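PDB 6E57: surface glycan binding protein B from Bacteroides ovatus, which binds mixed-linkage beta-glucan and probably helps this gut bacterium to capture the cereal polysaccharide at its cell surface. Local coordinates for residues G49-F54 with S120-V125; W79-Q84 with Y105-E110; G226-T231 with T301-T306; N233-I238 with E266-C271. One frame throughout, in Å; residues are numbered along the deposited sequence.

Contact 1 (G49-F54 with S120-V125). With EDO (1,2-ethanediol), chain H.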
# COMPACT_ATOMS: atom_id res chain seq x y z
N GLY A 49 -17.09 -3.19 -6.86
CA GLY A 49 -17.32 -2.46 -5.62
C GLY A 49 -16.58 -1.13 -5.62
O GLY A 49 -17.12 -0.12 -5.15
N GLN A 50 -15.34 -1.15 -6.13
CA GLN A 50 -14.53 0.04 -6.36
C GLN A 50 -15.19 0.92 -7.44
O GLN A 50 -15.71 0.40 -8.43
CB GLN A 50 -13.12 -0.37 -6.80
CG GLN A 50 -12.06 0.71 -6.59
CD GLN A 50 -11.41 0.63 -5.22
OE1 GLN A 50 -12.03 0.23 -4.24
NE2 GLN A 50 -10.14 1.01 -5.16
N LEU A 51 -15.17 2.24 -7.23
CA LEU A 51 -15.81 3.20 -8.13
C LEU A 51 -15.04 3.30 -9.45
O LEU A 51 -13.81 3.14 -9.48
CB LEU A 51 -15.87 4.57 -7.45
CG LEU A 51 -16.77 4.67 -6.22
CD1 LEU A 51 -16.57 6.01 -5.52
CD2 LEU A 51 -18.23 4.49 -6.61
N ALA A 52 -15.77 3.58 -10.53
CA ALA A 52 -15.21 3.81 -11.85
C ALA A 52 -14.75 5.26 -11.96
O ALA A 52 -15.06 6.09 -11.10
CB ALA A 52 -16.23 3.48 -12.91
N THR A 53 -14.01 5.56 -13.04
CA THR A 53 -13.48 6.89 -13.32
C THR A 53 -14.36 7.56 -14.39
O THR A 53 -14.52 7.03 -15.49
CB THR A 53 -12.01 6.81 -13.75
OG1 THR A 53 -11.31 6.18 -12.67
CG2 THR A 53 -11.39 8.15 -14.06
N PHE A 54 -14.93 8.72 -14.03
CA PHE A 54 -15.81 9.47 -14.92
C PHE A 54 -14.99 10.46 -15.76
O PHE A 54 -15.35 10.71 -16.91
CB PHE A 54 -16.88 10.22 -14.12
CG PHE A 54 -17.96 9.36 -13.50
CD1 PHE A 54 -18.04 8.00 -13.75
CD2 PHE A 54 -18.92 9.93 -12.68
CE1 PHE A 54 -19.04 7.22 -13.18
CE2 PHE A 54 -19.93 9.16 -12.12
CZ PHE A 54 -19.99 7.81 -12.37
N SER A 120 -29.16 8.63 -9.63
CA SER A 120 -27.86 8.97 -9.05
C SER A 120 -26.72 8.29 -9.82
O SER A 120 -26.87 7.18 -10.31
CB SER A 120 -27.84 8.57 -7.60
OG SER A 120 -27.10 9.51 -6.83
N ARG A 121 -25.58 8.99 -9.92
CA ARG A 121 -24.31 8.44 -10.42
C ARG A 121 -23.19 8.88 -9.47
O ARG A 121 -23.18 10.02 -9.02
CB ARG A 121 -24.02 8.93 -11.84
CG ARG A 121 -25.04 8.53 -12.89
CD ARG A 121 -25.10 7.04 -13.18
NE ARG A 121 -25.92 6.74 -14.36
CZ ARG A 121 -27.25 6.82 -14.40
NH1 ARG A 121 -27.93 7.11 -13.31
NH2 ARG A 121 -27.89 6.61 -15.54
N GLU A 122 -22.26 7.96 -9.18
CA GLU A 122 -21.10 8.24 -8.34
C GLU A 122 -19.85 7.66 -9.00
O GLU A 122 -19.82 6.49 -9.36
CB GLU A 122 -21.30 7.66 -6.93
CG GLU A 122 -20.27 8.14 -5.93
CD GLU A 122 -20.25 7.41 -4.59
OE1 GLU A 122 -19.25 7.55 -3.86
OE2 GLU A 122 -21.23 6.70 -4.29
N GLY A 123 -18.82 8.50 -9.16
CA GLY A 123 -17.56 8.10 -9.79
C GLY A 123 -16.38 8.91 -9.29
O GLY A 123 -16.53 9.79 -8.44
N LEU A 124 -15.20 8.60 -9.83
CA LEU A 124 -13.97 9.30 -9.49
C LEU A 124 -13.64 10.30 -10.61
O LEU A 124 -13.93 10.05 -11.78
CB LEU A 124 -12.84 8.28 -9.32
CG LEU A 124 -13.01 7.28 -8.18
CD1 LEU A 124 -11.87 6.27 -8.18
CD2 LEU A 124 -13.10 7.99 -6.83
N VAL A 125 -13.05 11.43 -10.21
CA VAL A 125 -12.47 12.42 -11.13
C VAL A 125 -10.98 12.51 -10.81
O VAL A 125 -10.59 12.91 -9.72
CB VAL A 125 -13.17 13.78 -11.00
CG1 VAL A 125 -12.41 14.89 -11.72
CG2 VAL A 125 -14.61 13.73 -11.49
C1 EDO H . -31.84 4.79 -13.99
O1 EDO H . -33.11 4.48 -14.56
C2 EDO H . -31.25 6.01 -14.68
O2 EDO H . -31.07 5.75 -16.08
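Ala52, Thr53 and Phe54 join Leu124 through one parallel beta bridge, in which Leu124 N gives a hydrogen bond to Ala52 O (2.8 Å) and Leu124 O takes one from Phe54 N (2.8 Å). The pairing amounts to one bridge here, and the chain turns a corner at Phe54. The Phe54 side chain leans back over the strand: with CG beside its own backbone N (chi1 -71°), the ring lies flat on Gly123. Gly123 CA stands 3.5 Å from the Phe54 ring centroid and 12° off the ring normal, a CH-pi contact over the face. Arg121 CB reaches Phe54 CE2 obliquely at 4.1 Å, and Phe43 meets the same ring with its plane inclined by about 45°. Ahead of the bridge, Leu51 sets CB against Leu124 CG (4.0 Å) and passes its CD1 methyl across the carboxylate of Glu122, 3.5 Å from OE1. That carboxylate oxygen is held by Asn106 ND2 of strand 103-113. The Arg121 guanidinium turns away from the bridge; its NH1 bonds to Ser120 O, the donor standing well above the carbonyl plane, and NH2 makes a weak bond to O2 of an ethanediol, probably from the crystallisation liquor. Two backbone bonds thus fix the register, while the fit rests on a side-chain-free strand position under an aromatic ring and on leucine methyls lying against an acid whose OE1 is bonded by Asn106.

Contact 2 (W79-Q84 with Y105-E110); sequences WFIDGQ and YNLKIE
Trp79, Phe80 and Ile81 face Ile109, Lys108 and Leu107 as antiparallel neighbours within the five-stranded sheet of the N-terminal domain, just before a type I' turn from Ile81 to Gln84 reverses the chain. Phe80 and Lys108 form the hydrogen-bonded pair, joined by Lys108 N to Phe80 O (2.9 Å) and its reciprocal. At the turn Asp82 prolongs the pairing: its N bonds to Asn106 O (2.7 Å), and its carboxylate OD1 takes the place of a backbone carbonyl in receiving Asn106 N at 2.8 Å. On one face Trp79 lies alongside Ile109, CZ3 to CG1 3.6 Å, while Ile81 CD1 meets Leu107 CD1 at 3.7 Å. On the other, Phe80 CE1 touches Glu110 CD (3.8 Å), ring and carboxylate planes 34° apart, and Lys108 curls at its last torsion (chi4 73°) so that NZ hydrogen-bonds Asn106 OD1 (3.0 Å) from above the amide plane, while Asn106 ND2 bonds Glu122 OE1. Arg199 of the following domain forms a salt bridge with Asp82 OD2 and a cation-pi contact with Tyr105. Strand 105-110 is flanked on its other side by strand 118-128, and Ile65 and Leu67 of strand 63-70 cover the face that bears Trp79, Leu107 and Ile109.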
# COMPACT_ATOMS: atom_id res chain seq x y z
N TRP A 79 -24.53 18.77 -7.99
CA TRP A 79 -23.20 18.17 -8.10
C TRP A 79 -22.51 18.22 -6.73
O TRP A 79 -22.63 19.20 -6.00
CB TRP A 79 -22.38 18.88 -9.18
CG TRP A 79 -23.08 19.01 -10.50
CD1 TRP A 79 -24.05 19.91 -10.83
CD2 TRP A 79 -22.85 18.22 -11.68
NE1 TRP A 79 -24.44 19.74 -12.13
CE2 TRP A 79 -23.72 18.71 -12.68
CE3 TRP A 79 -22.00 17.16 -12.00
CZ2 TRP A 79 -23.77 18.16 -13.96
CZ3 TRP A 79 -22.05 16.62 -13.26
CH2 TRP A 79 -22.92 17.12 -14.23
N PHE A 80 -21.79 17.14 -6.40
CA PHE A 80 -21.05 17.02 -5.15
C PHE A 80 -19.62 16.56 -5.43
O PHE A 80 -19.42 15.51 -6.04
CB PHE A 80 -21.75 16.04 -4.21
CG PHE A 80 -23.14 16.44 -3.76
CD1 PHE A 80 -24.23 16.24 -4.59
CD2 PHE A 80 -23.35 16.99 -2.51
CE1 PHE A 80 -25.51 16.60 -4.18
CE2 PHE A 80 -24.62 17.35 -2.10
CZ PHE A 80 -25.70 17.16 -2.93
N ILE A 81 -18.64 17.35 -4.98
CA ILE A 81 -17.22 16.99 -4.99
C ILE A 81 -16.81 16.63 -3.56
O ILE A 81 -16.88 17.47 -2.66
CB ILE A 81 -16.35 18.13 -5.57
CG1 ILE A 81 -16.77 18.52 -7.00
CG2 ILE A 81 -14.87 17.77 -5.51
CD1 ILE A 81 -16.45 17.49 -8.05
N ASP A 82 -16.39 15.37 -3.36
CA ASP A 82 -16.03 14.81 -2.05
C ASP A 82 -17.14 15.08 -1.03
O ASP A 82 -16.87 15.49 0.09
CB ASP A 82 -14.68 15.35 -1.56
CG ASP A 82 -13.47 14.86 -2.34
OD1 ASP A 82 -13.60 13.86 -3.08
OD2 ASP A 82 -12.40 15.49 -2.21
N GLY A 83 -18.39 14.86 -1.45
CA GLY A 83 -19.55 14.96 -0.55
C GLY A 83 -20.07 16.38 -0.37
O GLY A 83 -21.19 16.55 0.11
N GLN A 84 -19.28 17.39 -0.75
CA GLN A 84 -19.64 18.81 -0.60
C GLN A 84 -20.36 19.30 -1.86
O GLN A 84 -19.86 19.12 -2.97
CB GLN A 84 -18.38 19.64 -0.32
CG GLN A 84 -18.61 21.15 -0.33
CD GLN A 84 -19.55 21.62 0.75
OE1 GLN A 84 -19.66 21.02 1.82
NE2 GLN A 84 -20.25 22.72 0.49
N TYR A 105 -10.85 12.77 -6.88
CA TYR A 105 -12.04 13.34 -6.25
C TYR A 105 -13.23 12.39 -6.41
O TYR A 105 -13.38 11.75 -7.45
CB TYR A 105 -12.39 14.69 -6.88
CG TYR A 105 -11.34 15.75 -6.74
CD1 TYR A 105 -10.28 15.84 -7.63
CD2 TYR A 105 -11.39 16.66 -5.70
CE1 TYR A 105 -9.31 16.82 -7.49
CE2 TYR A 105 -10.43 17.64 -5.55
CZ TYR A 105 -9.38 17.72 -6.45
OH TYR A 105 -8.43 18.69 -6.30
N ASN A 106 -14.09 12.35 -5.39
CA ASN A 106 -15.38 11.69 -5.48
C ASN A 106 -16.38 12.69 -6.09
O ASN A 106 -16.52 13.80 -5.58
CB ASN A 106 -15.85 11.17 -4.12
CG ASN A 106 -17.21 10.51 -4.20
OD1 ASN A 106 -18.24 11.19 -4.30
ND2 ASN A 106 -17.24 9.19 -4.15
N LEU A 107 -17.05 12.28 -7.17
CA LEU A 107 -18.10 13.07 -7.83
C LEU A 107 -19.43 12.34 -7.71
O LEU A 107 -19.53 11.18 -8.12
CB LEU A 107 -17.72 13.29 -9.30
CG LEU A 107 -18.78 13.99 -10.15
CD1 LEU A 107 -19.08 15.38 -9.61
CD2 LEU A 107 -18.34 14.06 -11.61
N LYS A 108 -20.44 13.01 -7.15
CA LYS A 108 -21.83 12.53 -7.14
C LYS A 108 -22.67 13.45 -8.02
O LYS A 108 -22.56 14.68 -7.93
CB LYS A 108 -22.40 12.49 -5.72
CG LYS A 108 -21.92 11.32 -4.86
CD LYS A 108 -22.44 11.36 -3.43
CE LYS A 108 -21.72 10.41 -2.50
NZ LYS A 108 -20.34 10.87 -2.19
N ILE A 109 -23.50 12.84 -8.88
CA ILE A 109 -24.47 13.53 -9.73
C ILE A 109 -25.87 13.12 -9.27
O ILE A 109 -26.32 12.01 -9.57
CB ILE A 109 -24.23 13.20 -11.22
CG1 ILE A 109 -22.79 13.49 -11.64
CG2 ILE A 109 -25.24 13.94 -12.09
CD1 ILE A 109 -22.43 12.94 -13.00
N GLU A 110 -26.55 14.01 -8.54
CA GLU A 110 -27.89 13.75 -8.02
C GLU A 110 -28.91 14.51 -8.86
O GLU A 110 -28.89 15.74 -8.90
CB GLU A 110 -27.96 14.13 -6.54
CG GLU A 110 -27.11 13.24 -5.66
CD GLU A 110 -27.43 13.29 -4.17
OE1 GLU A 110 -28.49 13.85 -3.81
OE2 GLU A 110 -26.62 12.77 -3.38

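Contact 3 (G226-T231 with T301-T306)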
# COMPACT_ATOMS: atom_id res chain seq x y z
N GLY A 226 3.18 -5.88 7.96
CA GLY A 226 4.07 -6.87 8.54
C GLY A 226 3.35 -7.81 9.48
O GLY A 226 3.99 -8.68 10.07
N ALA A 227 2.02 -7.67 9.61
CA ALA A 227 1.25 -8.39 10.64
C ALA A 227 0.40 -9.52 10.04
O ALA A 227 -0.36 -10.15 10.76
CB ALA A 227 0.39 -7.40 11.39
N ASN A 228 0.55 -9.79 8.74
CA ASN A 228 -0.23 -10.84 8.05
C ASN A 228 0.38 -12.22 8.30
O ASN A 228 -0.34 -13.21 8.34
CB ASN A 228 -0.33 -10.59 6.54
CG ASN A 228 -1.16 -9.37 6.20
OD1 ASN A 228 -0.66 -8.25 6.17
ND2 ASN A 228 -2.44 -9.59 5.94
N ARG A 229 1.71 -12.26 8.43
CA ARG A 229 2.48 -13.49 8.57
C ARG A 229 3.48 -13.33 9.72
O ARG A 229 3.92 -12.22 10.01
CB ARG A 229 3.25 -13.80 7.27
CG ARG A 229 2.36 -14.17 6.09
CD ARG A 229 3.11 -14.11 4.77
NE ARG A 229 3.53 -12.75 4.44
CZ ARG A 229 2.74 -11.82 3.89
NH1 ARG A 229 1.49 -12.11 3.60
NH2 ARG A 229 3.22 -10.62 3.63
N ALA A 230 3.82 -14.45 10.36
CA ALA A 230 4.78 -14.49 11.45
C ALA A 230 5.39 -15.89 11.56
O ALA A 230 4.70 -16.88 11.32
CB ALA A 230 4.12 -14.08 12.75
N THR A 231 6.68 -15.96 11.91
CA THR A 231 7.37 -17.22 12.16
C THR A 231 7.43 -17.45 13.67
O THR A 231 7.86 -16.58 14.42
CB THR A 231 8.76 -17.24 11.50
OG1 THR A 231 8.60 -17.11 10.09
CG2 THR A 231 9.54 -18.50 11.80
N THR A 301 -10.17 -4.23 14.93
CA THR A 301 -9.46 -4.42 16.19
C THR A 301 -8.91 -5.86 16.27
O THR A 301 -8.29 -6.22 17.27
CB THR A 301 -10.35 -4.09 17.40
OG1 THR A 301 -11.55 -4.85 17.29
CG2 THR A 301 -10.68 -2.62 17.49
N GLU A 302 -9.14 -6.64 15.21
CA GLU A 302 -8.70 -8.03 15.09
C GLU A 302 -7.93 -8.20 13.78
O GLU A 302 -8.38 -7.76 12.74
CB GLU A 302 -9.90 -8.98 15.13
CG GLU A 302 -10.61 -9.01 16.47
CD GLU A 302 -11.77 -9.98 16.59
OE1 GLU A 302 -11.93 -10.82 15.68
OE2 GLU A 302 -12.52 -9.89 17.59
N GLN A 303 -6.76 -8.85 13.87
CA GLN A 303 -5.87 -9.12 12.74
C GLN A 303 -5.71 -10.64 12.58
O GLN A 303 -5.48 -11.35 13.56
CB GLN A 303 -4.51 -8.46 13.00
CG GLN A 303 -3.43 -8.82 11.99
CD GLN A 303 -3.60 -8.09 10.67
OE1 GLN A 303 -4.04 -6.95 10.63
NE2 GLN A 303 -3.24 -8.76 9.59
N THR A 304 -5.81 -11.12 11.34
CA THR A 304 -5.58 -12.52 11.02
C THR A 304 -4.09 -12.70 10.71
O THR A 304 -3.55 -12.05 9.81
CB THR A 304 -6.49 -12.99 9.89
OG1 THR A 304 -7.84 -12.93 10.37
CG2 THR A 304 -6.19 -14.40 9.42
N VAL A 305 -3.43 -13.58 11.49
CA VAL A 305 -2.01 -13.86 11.38
C VAL A 305 -1.85 -15.33 10.98
O VAL A 305 -2.38 -16.21 11.65
CB VAL A 305 -1.27 -13.60 12.71
CG1 VAL A 305 0.23 -13.80 12.57
CG2 VAL A 305 -1.58 -12.22 13.26
N THR A 306 -1.12 -15.57 9.88
CA THR A 306 -0.69 -16.91 9.51
C THR A 306 0.68 -17.18 10.14
O THR A 306 1.64 -16.44 9.91
CB THR A 306 -0.66 -17.09 7.99
OG1 THR A 306 -2.01 -16.95 7.53
CG2 THR A 306 -0.12 -18.43 7.55
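Asn228 and Gln303 meet with their amide groups crossed almost at a right angle, the planes 86° apart and Asn228 ND2 3.8 Å from Gln303 NE2. The glutamine bends sharply at its second torsion (chi2 76°), which turns its amide along its own strand toward Thr304 and brings NE2 within a weak hydrogen bond of Thr304 O (3.3 Å). Its other end, OE1, is taken by Asn295 ND2, so both polar atoms of the amide have a partner, the one at NE2 weak. The aliphatic part of Gln303 lies beside Ala227, with Ala227 CB 4.1 Å from Gln303 CG. Val305 follows with its two methyls divided: CG2 lies 3.5 Å from the carbonyl oxygen of Ala227, and CG1 rests on Ala230 CB at 3.9 Å. Trp236 and Met281 pack on this small, buried apolar cluster from neighbouring strands. Asn228, Arg229 and Thr306 stay outside, and the Arg229 side chain touches its partner little beyond CB. Behind these side chains the two strands run roughly the same way, their axes 44° apart, and share one parallel bridge between Arg229 and Thr306. Two backbone bonds make it: Thr306 N to Asn228 O (2.9 Å) and Ala230 N to Thr306 O (3.0 Å). Here a short early strand, 229-231, pairs in parallel with a late strand, 299-315, which runs on to pair with 412-419; this resembles the A'-G pairing of immunoglobulin-like beta sandwiches and is consistent with that topology.

Contact 4 (N233-I238 with E266-C271); sequences NVDWTI and EITLTC
Thr237 OG1 and Thr268 OG1 share a hydrogen bond of 2.8 Å across a non-hydrogen-bonded antiparallel pair, and either hydroxyl could be the donor. Both threonines carry OG1 beside their own backbone N, which turns the two hydroxyls toward each other and gives the buried Thr268 oxygen a partner. The same face continues with Thr237 CG2 lying 3.7 Å from Glu266 OE2 and Asp235 OD1 lying 3.8 Å from Thr268 CG2. On the reverse face Trp236 is the centrepiece. Ile238 CD1, from its own strand, sits 3.8 Å above the plane of the Trp236 ring system, offset toward the rim. Leu269 lies side by side with the indole; its CG lies between backbone N and carbonyl carbon (chi1 70°), which brings CD2 within 4.0 Å of both Trp236 CE3 and Ile238 CD1. Cys271 adds CB at 3.9 Å from Trp236 CE3 and an oblique sulfur-aromatic contact, SG 5.2 Å from the six-membered ring centroid. The indole NE1 turns away from this pair of strands to bond with Gly226 O. Reciprocal backbone bonds link Trp236 with Leu269 and Ile238 with Ile267, and the pairing runs on past the strand end, where Val234 O accepts Cys271 N and Asn233 N reaches Cys271 O. The result is a two-sided strand pair: hydroxyls and carboxylates along the Thr237 face, and a buried apolar face round Trp236 whose single indole N-H is spent on a backbone carbonyl.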
# COMPACT_ATOMS: atom_id res chain seq x y z
N ASN A 233 8.40 -18.37 17.35
CA ASN A 233 9.57 -18.43 18.23
C ASN A 233 10.75 -17.63 17.67
O ASN A 233 11.89 -17.89 18.05
CB ASN A 233 10.02 -19.87 18.50
CG ASN A 233 8.94 -20.71 19.15
OD1 ASN A 233 8.44 -20.37 20.22
ND2 ASN A 233 8.59 -21.83 18.52
N VAL A 234 10.50 -16.65 16.79
CA VAL A 234 11.57 -15.77 16.28
C VAL A 234 11.04 -14.34 16.21
O VAL A 234 9.84 -14.09 16.38
CB VAL A 234 12.13 -16.24 14.92
CG1 VAL A 234 12.42 -17.73 14.90
CG2 VAL A 234 11.24 -15.85 13.75
N ASP A 235 11.96 -13.41 15.94
CA ASP A 235 11.69 -11.98 15.87
C ASP A 235 10.64 -11.70 14.79
O ASP A 235 10.61 -12.33 13.74
CB ASP A 235 12.98 -11.17 15.64
CG ASP A 235 13.77 -10.88 16.90
OD1 ASP A 235 13.17 -10.36 17.87
OD2 ASP A 235 14.98 -11.17 16.92
N TRP A 236 9.79 -10.71 15.09
CA TRP A 236 8.64 -10.32 14.29
C TRP A 236 8.53 -8.80 14.35
O TRP A 236 8.34 -8.24 15.43
CB TRP A 236 7.38 -11.03 14.83
CG TRP A 236 6.12 -10.78 14.06
CD1 TRP A 236 6.01 -10.33 12.78
CD2 TRP A 236 4.78 -11.03 14.52
NE1 TRP A 236 4.69 -10.26 12.42
CE2 TRP A 236 3.91 -10.68 13.46
CE3 TRP A 236 4.23 -11.50 15.71
CZ2 TRP A 236 2.53 -10.80 13.57
CZ3 TRP A 236 2.86 -11.61 15.82
CH2 TRP A 236 2.02 -11.26 14.76
N THR A 237 8.68 -8.14 13.19
CA THR A 237 8.68 -6.68 13.12
C THR A 237 7.40 -6.19 12.44
O THR A 237 7.09 -6.61 11.32
CB THR A 237 9.95 -6.15 12.44
OG1 THR A 237 11.06 -6.53 13.26
CG2 THR A 237 9.95 -4.65 12.26
N ILE A 238 6.69 -5.30 13.13
CA ILE A 238 5.40 -4.76 12.73
C ILE A 238 5.53 -3.23 12.59
O ILE A 238 6.17 -2.59 13.43
CB ILE A 238 4.34 -5.18 13.76
CG1 ILE A 238 3.98 -6.65 13.61
CG2 ILE A 238 3.11 -4.29 13.69
CD1 ILE A 238 3.15 -7.20 14.76
N GLU A 266 7.51 1.57 14.43
CA GLU A 266 7.91 0.16 14.42
C GLU A 266 7.85 -0.45 15.83
O GLU A 266 8.09 0.23 16.82
CB GLU A 266 9.33 0.01 13.88
CG GLU A 266 9.40 -0.08 12.37
CD GLU A 266 10.69 -0.69 11.84
OE1 GLU A 266 11.73 -0.54 12.53
OE2 GLU A 266 10.65 -1.31 10.76
N ILE A 267 7.56 -1.75 15.87
CA ILE A 267 7.65 -2.57 17.07
C ILE A 267 8.09 -3.99 16.66
O ILE A 267 7.62 -4.52 15.65
CB ILE A 267 6.32 -2.57 17.85
CG1 ILE A 267 6.47 -3.13 19.26
CG2 ILE A 267 5.22 -3.30 17.08
CD1 ILE A 267 5.29 -2.84 20.15
N THR A 268 9.02 -4.57 17.43
CA THR A 268 9.54 -5.93 17.20
C THR A 268 9.33 -6.76 18.47
O THR A 268 9.69 -6.32 19.57
CB THR A 268 11.01 -5.91 16.79
OG1 THR A 268 11.14 -5.05 15.65
CG2 THR A 268 11.56 -7.28 16.45
N LEU A 269 8.78 -7.97 18.31
CA LEU A 269 8.51 -8.89 19.42
C LEU A 269 8.94 -10.31 19.01
O LEU A 269 9.33 -10.53 17.86
CB LEU A 269 7.01 -8.83 19.77
CG LEU A 269 6.04 -9.42 18.74
CD1 LEU A 269 4.80 -9.98 19.43
CD2 LEU A 269 5.63 -8.38 17.71
N THR A 270 8.88 -11.24 19.96
CA THR A 270 9.07 -12.67 19.69
C THR A 270 7.69 -13.32 19.51
O THR A 270 6.93 -13.44 20.47
CB THR A 270 9.86 -13.37 20.80
OG1 THR A 270 11.07 -12.64 21.03
CG2 THR A 270 10.20 -14.81 20.46
N CYS A 271 7.37 -13.72 18.28
CA CYS A 271 6.14 -14.43 17.99
C CYS A 271 6.09 -15.69 18.86
O CYS A 271 7.02 -16.49 18.83
CB CYS A 271 6.03 -14.82 16.52
SG CYS A 271 4.68 -15.97 16.18

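The four contacts fall into two pairs. Contacts 1 and 2 lie in one N-terminal sheet, centres 10 Å apart, and share strand neighbours 118-128 and 103-113; Glu122 OE1 of contact 1 meets Asn106 ND2 of contact 2 at 2.6 Å. Contacts 3 and 4, centres 11 Å apart, are joined by Trp236 NE1 and Gly226 O at 2.9 Å. Within each pair the second contact falls between the two segments of the first along the chain. A separate sheet, formed by strands between residues 144 and 217, comes between the pairs in sequence; contacts 1 and 4 have centres 40 Å apart. The bound glycan is held further along the chain, by Trp322, Tyr371, Trp372 and neighbours, which belong to none of the contacts.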